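Local coordinates for protein female germline-specific tumor suppressor gld-1 (PDB 3K6T) that binds specific sequence motifs in germline and embryonic mRNAs to control their translation, acting as a homodimer held together by its Qua1 domain, at residues A[35-38]-A[39-43]. Numbering follows the deposited sequence.
Sequences DDEI and GRVRV
Glu37 and Arg40, three residues apart on helix 28-49, are joined by a two-pronged salt bridge. Arg40 presents the side of its guanidinium that carries NE and NH2: NE donates to Glu37 OE1 over 3.0 Å, and NH2 reaches Glu37 OE2 at 2.9 Å. Both bonds are nearly straight, and both oxygens lie close to the guanidinium plane; the carboxylate and guanidinium planes, however, are 47° apart, and the nitrogens meet the oxygens from above the carboxylate plane. The two side chains lie alongside each other, each CG anti to its own backbone N, and a bend in each, at chi2 of Glu37 (69°) and chi3 of Arg40 (73°), brings the charged groups together. Neither charged end relies on this pair alone, since Glu37 OE2 is also hydrogen-bonded to Tyr9 OH of helix 7-20 and Arg40 NH2 to the carbonyl oxygen of His3. In the backbone, O of Asp35, Asp36, Glu37 and Ile38 accepts N-H from Gly39, Arg40, Val41 and Arg42 in turn, each O to N distance being 3.0 Å. On another side of the helix, Ile38 CG2 packs 3.5 Å from Arg42 NE. With a leucine in place of Arg40, the buried Glu37 carboxylate would probably lose its charged mate and the His3 carbonyl a donor. Within the Qua1 helical hairpin, where Glu37 also packs on Leu33 of the second subunit, this shared bonding would largely offset the charge of the buried Glu37 carboxylate and ties both helices and the N-terminal segment together near the dimer interface.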
# COMPACT_ATOMS: atom_id res chain seq x y z
N ASP A 35 -1.95 1.20 -5.42
CA ASP A 35 -2.81 2.16 -6.12
C ASP A 35 -3.43 3.19 -5.16
O ASP A 35 -3.51 4.37 -5.48
CB ASP A 35 -3.93 1.45 -6.90
CG ASP A 35 -3.43 0.78 -8.16
OD1 ASP A 35 -2.32 1.13 -8.60
OD2 ASP A 35 -4.14 -0.09 -8.70
N ASP A 36 -3.89 2.71 -4.00
CA ASP A 36 -4.44 3.60 -2.98
C ASP A 36 -3.40 4.65 -2.58
O ASP A 36 -3.72 5.82 -2.42
CB ASP A 36 -4.83 2.84 -1.71
CG ASP A 36 -6.08 1.97 -1.88
OD1 ASP A 36 -6.77 2.07 -2.91
OD2 ASP A 36 -6.37 1.19 -0.95
N GLU A 37 -2.16 4.22 -2.38
CA GLU A 37 -1.09 5.11 -1.91
C GLU A 37 -0.70 6.12 -3.00
O GLU A 37 -0.44 7.29 -2.72
CB GLU A 37 0.14 4.31 -1.44
CG GLU A 37 1.31 5.14 -0.91
CD GLU A 37 1.00 5.82 0.43
OE1 GLU A 37 -0.18 5.86 0.85
OE2 GLU A 37 1.95 6.32 1.07
N ILE A 38 -0.67 5.67 -4.24
CA ILE A 38 -0.38 6.55 -5.37
C ILE A 38 -1.45 7.65 -5.44
O ILE A 38 -1.12 8.83 -5.59
CB ILE A 38 -0.29 5.76 -6.68
CG1 ILE A 38 0.98 4.90 -6.67
CG2 ILE A 38 -0.32 6.70 -7.90
CD1 ILE A 38 1.13 3.98 -7.88
N GLY A 39 -2.71 7.25 -5.30
CA GLY A 39 -3.83 8.18 -5.28
C GLY A 39 -3.71 9.21 -4.17
O GLY A 39 -3.88 10.40 -4.41
N ARG A 40 -3.40 8.76 -2.96
CA ARG A 40 -3.26 9.65 -1.82
C ARG A 40 -2.12 10.67 -2.01
O ARG A 40 -2.25 11.83 -1.64
CB ARG A 40 -3.04 8.86 -0.54
CG ARG A 40 -2.89 9.75 0.70
CD ARG A 40 -2.40 8.95 1.91
NE ARG A 40 -0.99 8.58 1.81
CZ ARG A 40 0.02 9.41 2.05
NH1 ARG A 40 -0.22 10.67 2.39
NH2 ARG A 40 1.27 8.98 1.94
N VAL A 41 -1.00 10.20 -2.55
CA VAL A 41 0.15 11.07 -2.80
C VAL A 41 -0.14 12.11 -3.89
O VAL A 41 0.23 13.27 -3.76
CB VAL A 41 1.40 10.24 -3.18
CG1 VAL A 41 2.55 11.17 -3.58
CG2 VAL A 41 1.81 9.37 -2.02
N ARG A 42 -0.80 11.70 -4.97
CA ARG A 42 -1.19 12.64 -6.01
C ARG A 42 -2.12 13.71 -5.46
O ARG A 42 -1.98 14.89 -5.75
CB ARG A 42 -1.86 11.92 -7.18
CG ARG A 42 -0.94 11.03 -8.00
CD ARG A 42 -1.64 10.64 -9.30
NE ARG A 42 -1.03 9.49 -9.96
CZ ARG A 42 -0.03 9.57 -10.83
NH1 ARG A 42 0.50 10.76 -11.13
NH2 ARG A 42 0.46 8.47 -11.39
N VAL A 43 -3.09 13.29 -4.65
CA VAL A 43 -4.03 14.23 -4.04
C VAL A 43 -3.29 15.20 -3.12
O VAL A 43 -3.53 16.41 -3.16
CB VAL A 43 -5.15 13.50 -3.26
CG1 VAL A 43 -5.93 14.49 -2.39
CG2 VAL A 43 -6.09 12.80 -4.23